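Local coordinates for protein KLLA0E03807p (Kluyveromyces lactis, PDB 3SQI) that probably binds centromeric DNA through the domain crystallised here, as part of Ndc10, a platform for inner kinetochore assembly in budding yeast, at residues 101-106 with 307-312. Residues are numbered along the deposited sequence; the frame is centred on the assembly and turned at random.
Sequences FDYSNV and IEKMNR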
ATOM      1  N   PHE A 101      -0.480  -1.225 -16.648  1.00 93.82           N
ATOM      2  CA  PHE A 101      -1.615  -1.781 -15.913  1.00 71.44           C
ATOM      3  C   PHE A 101      -2.766  -0.793 -15.768  1.00 79.41           C
ATOM      4  O   PHE A 101      -2.550   0.405 -15.592  1.00 91.02           O
ATOM      5  CB  PHE A 101      -1.187  -2.269 -14.530  1.00 60.74           C
ATOM      6  CG  PHE A 101      -2.185  -3.181 -13.879  1.00 82.88           C
ATOM      7  CD1 PHE A 101      -3.373  -2.684 -13.371  1.00 91.89           C
ATOM      8  CD2 PHE A 101      -1.935  -4.540 -13.774  1.00 93.65           C
ATOM      9  CE1 PHE A 101      -4.301  -3.528 -12.774  1.00 90.01           C
ATOM     10  CE2 PHE A 101      -2.853  -5.391 -13.173  1.00 85.49           C
ATOM     11  CZ  PHE A 101      -4.038  -4.885 -12.678  1.00 87.85           C
ATOM     12  N   ASP A 102      -3.988  -1.306 -15.864  1.00 85.67           N
ATOM     13  CA  ASP A 102      -5.183  -0.508 -15.633  1.00 95.55           C
ATOM     14  C   ASP A 102      -5.891  -1.045 -14.400  1.00104.30           C
ATOM     15  O   ASP A 102      -6.493  -2.121 -14.437  1.00113.44           O
ATOM     16  CB  ASP A 102      -6.115  -0.600 -16.843  1.00 97.36           C
ATOM     17  CG  ASP A 102      -7.091   0.554 -16.918  1.00116.60           C
ATOM     18  OD1 ASP A 102      -7.149   1.342 -15.951  1.00126.40           O
ATOM     19  OD2 ASP A 102      -7.804   0.667 -17.940  1.00126.23           O
ATOM     20  N   TYR A 103      -5.828  -0.297 -13.305  1.00 98.19           N
ATOM     21  CA  TYR A 103      -6.474  -0.733 -12.074  1.00 85.83           C
ATOM     22  C   TYR A 103      -7.981  -0.573 -12.194  1.00 78.43           C
ATOM     23  O   TYR A 103      -8.734  -1.142 -11.411  1.00 81.86           O
ATOM     24  CB  TYR A 103      -5.962   0.068 -10.873  1.00 89.80           C
ATOM     25  CG  TYR A 103      -4.780  -0.549 -10.137  1.00 88.80           C
ATOM     26  CD1 TYR A 103      -4.983  -1.475  -9.115  1.00 85.95           C
ATOM     27  CD2 TYR A 103      -3.463  -0.192 -10.450  1.00 80.81           C
ATOM     28  CE1 TYR A 103      -3.917  -2.038  -8.430  1.00 91.56           C
ATOM     29  CE2 TYR A 103      -2.383  -0.759  -9.770  1.00 76.67           C
ATOM     30  CZ  TYR A 103      -2.624  -1.683  -8.757  1.00 96.28           C
ATOM     31  OH  TYR A 103      -1.585  -2.265  -8.058  1.00101.82           O
ATOM     32  N   SER A 104      -8.417   0.171 -13.207  1.00 77.22           N
ATOM     33  CA  SER A 104      -9.826   0.542 -13.367  1.00 75.06           C
ATOM     34  C   SER A 104     -10.764  -0.665 -13.353  1.00 81.52           C
ATOM     35  O   SER A 104     -11.973  -0.516 -13.157  1.00 95.06           O
ATOM     36  CB  SER A 104     -10.029   1.342 -14.662  1.00 79.03           C
ATOM     37  OG  SER A 104      -9.177   2.476 -14.729  1.00 99.62           O
ATOM     38  N   ASN A 105     -10.209  -1.854 -13.552  1.00 73.39           N
ATOM     39  CA  ASN A 105     -11.011  -3.065 -13.559  1.00 94.78           C
ATOM     40  C   ASN A 105     -11.134  -3.665 -12.167  1.00107.30           C
ATOM     41  O   ASN A 105     -12.239  -3.790 -11.619  1.00123.19           O
ATOM     42  CB  ASN A 105     -10.421  -4.090 -14.525  1.00117.18           C
ATOM     43  CG  ASN A 105     -10.563  -3.675 -15.982  1.00141.36           C
ATOM     44  OD1 ASN A 105     -11.393  -4.211 -16.721  1.00160.06           O
ATOM     45  ND2 ASN A 105      -9.754  -2.712 -16.401  1.00135.52           N
ATOM     46  N   VAL A 106      -9.994  -4.059 -11.613  1.00 93.23           N
ATOM     47  CA  VAL A 106      -9.946  -4.668 -10.288  1.00 95.71           C
ATOM     48  C   VAL A 106     -10.560  -3.807  -9.163  1.00 88.53           C
ATOM     49  O   VAL A 106     -11.048  -4.336  -8.153  1.00 77.37           O
ATOM     50  CB  VAL A 106      -8.502  -5.032  -9.929  1.00 82.25           C
ATOM     51  CG1 VAL A 106      -8.084  -6.303 -10.643  1.00 69.59           C
ATOM     52  CG2 VAL A 106      -7.570  -3.893 -10.291  1.00 77.24           C
ATOM     53  N   ILE A 307       4.855   3.967  -5.915  1.00 79.96           N
ATOM     54  CA  ILE A 307       4.047   4.076  -4.704  1.00 62.27           C
ATOM     55  C   ILE A 307       2.689   4.734  -4.949  1.00 66.72           C
ATOM     56  O   ILE A 307       1.678   4.296  -4.407  1.00 73.64           O
ATOM     57  CB  ILE A 307       4.815   4.850  -3.634  1.00 66.71           C
ATOM     58  CG1 ILE A 307       6.161   4.166  -3.365  1.00 77.59           C
ATOM     59  CG2 ILE A 307       4.002   4.963  -2.363  1.00 78.14           C
ATOM     60  CD1 ILE A 307       7.045   4.885  -2.343  1.00 72.89           C
ATOM     61  N   GLU A 308       2.661   5.779  -5.771  1.00 69.02           N
ATOM     62  CA  GLU A 308       1.411   6.464  -6.075  1.00 71.65           C
ATOM     63  C   GLU A 308       0.549   5.590  -6.958  1.00 77.30           C
ATOM     64  O   GLU A 308      -0.675   5.630  -6.873  1.00101.63           O
ATOM     65  CB  GLU A 308       1.665   7.785  -6.790  1.00 86.30           C
ATOM     66  CG  GLU A 308       2.554   8.746  -6.032  1.00117.26           C
ATOM     67  CD  GLU A 308       2.872   9.992  -6.835  1.00136.46           C
ATOM     68  OE1 GLU A 308       4.054  10.396  -6.857  1.00144.73           O
ATOM     69  OE2 GLU A 308       1.942  10.565  -7.443  1.00140.33           O
ATOM     70  N   LYS A 309       1.193   4.808  -7.817  1.00 62.54           N
ATOM     71  CA  LYS A 309       0.462   3.919  -8.714  1.00 78.36           C
ATOM     72  C   LYS A 309      -0.136   2.730  -7.971  1.00 76.11           C
ATOM     73  O   LYS A 309      -1.319   2.434  -8.122  1.00 77.01           O
ATOM     74  CB  LYS A 309       1.360   3.432  -9.849  1.00 84.99           C
ATOM     75  CG  LYS A 309       0.747   2.329 -10.690  1.00103.02           C
ATOM     76  CD  LYS A 309      -0.409   2.813 -11.557  1.00113.19           C
ATOM     77  CE  LYS A 309      -0.883   1.704 -12.496  1.00106.52           C
ATOM     78  NZ  LYS A 309      -2.004   2.141 -13.369  1.00108.66           N
ATOM     79  N   MET A 310       0.677   2.061  -7.158  1.00 71.62           N
ATOM     80  CA  MET A 310       0.234   0.860  -6.453  1.00 74.01           C
ATOM     81  C   MET A 310      -0.733   1.149  -5.314  1.00 75.46           C
ATOM     82  O   MET A 310      -1.632   0.357  -5.041  1.00 89.50           O
ATOM     83  CB  MET A 310       1.429   0.039  -5.968  1.00 68.27           C
ATOM     84  CG  MET A 310       2.204  -0.610  -7.109  1.00 55.63           C
ATOM     85  SD  MET A 310       2.559  -2.348  -6.789  1.00 95.04           S
ATOM     86  CE  MET A 310       4.184  -2.213  -6.077  1.00 85.14           C
ATOM     87  N   ASN A 311      -0.550   2.285  -4.653  1.00 77.11           N
ATOM     88  CA  ASN A 311      -1.507   2.738  -3.652  1.00 63.85           C
ATOM     89  C   ASN A 311      -2.613   3.559  -4.317  1.00 61.32           C
ATOM     90  O   ASN A 311      -3.593   3.943  -3.678  1.00 68.39           O
ATOM     91  CB  ASN A 311      -0.810   3.556  -2.560  1.00 65.12           C
ATOM     92  CG  ASN A 311       0.163   2.728  -1.730  1.00 63.92           C
ATOM     93  OD1 ASN A 311      -0.149   2.326  -0.611  1.00 61.63           O
ATOM     94  ND2 ASN A 311       1.349   2.477  -2.272  1.00 67.71           N
ATOM     95  N   ARG A 312      -2.434   3.835  -5.605  1.00 64.71           N
ATOM     96  CA  ARG A 312      -3.439   4.525  -6.409  1.00 76.79           C
ATOM     97  C   ARG A 312      -3.962   5.810  -5.784  1.00 85.37           C
ATOM     98  O   ARG A 312      -5.151   6.111  -5.891  1.00 92.58           O
ATOM     99  CB  ARG A 312      -4.610   3.590  -6.692  1.00 80.10           C
ATOM    100  CG  ARG A 312      -4.222   2.288  -7.366  1.00 89.40           C
ATOM    101  CD  ARG A 312      -5.432   1.392  -7.473  1.00 60.40           C
ATOM    102  NE  ARG A 312      -6.223   1.512  -6.262  1.00 60.80           N
ATOM    103  CZ  ARG A 312      -5.962   0.850  -5.144  1.00 76.02           C
ATOM    104  NH1 ARG A 312      -4.936   0.006  -5.105  1.00 76.36           N
ATOM    105  NH2 ARG A 312      -6.726   1.034  -4.073  1.00 68.95           N
TER
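A type I beta turn from D102 to N105, in the linker between helix 82-100 and helix 107-118, lays the ring of Y103 against the C-terminal end of helix 304-310; the nearest atom of the contact is about 17 Å from the bound DNA. An Asx turn shapes the same linker: OD1 of D102 accepts hydrogen bonds from the backbone N and from OG of S104, the latter at 2.6 Å. From the backbone outward, CB and CG of Y103 meet CD of R312, and CD1 lies 3.3 Å from that methylene, which sits over one ring face in a CH-pi contact. CE1 of F101 lies over the opposite face, near the rim, so the phenol is sandwiched between its own segment and the helix end. Farther along, CD2 has CE of K309 beside it at the ring edge, CE1 has CD and NH1 of R312 near it, CE2 nears the K309 carbonyl O at 3.7 Å, and OH ends beside CA of M310. An alanine in place of Y103 would probably cost the linker most of its packing on this helix end, removing the surface on which the R312 methylene rests. R312, with positive phi just past the helix, bends at chi3 (-39°), and its guanidinium plane stands 43° from the ring; NH1 also makes a weak hydrogen bond to OD1 of N148. K309 crosses the tyrosine obliquely, its CG anti to the backbone N and its chain bent at chi2. That course carries NZ to the backbone O of F101, a 2.9 Å hydrogen bond in which the ammonium nitrogen stands above the carbonyl plane.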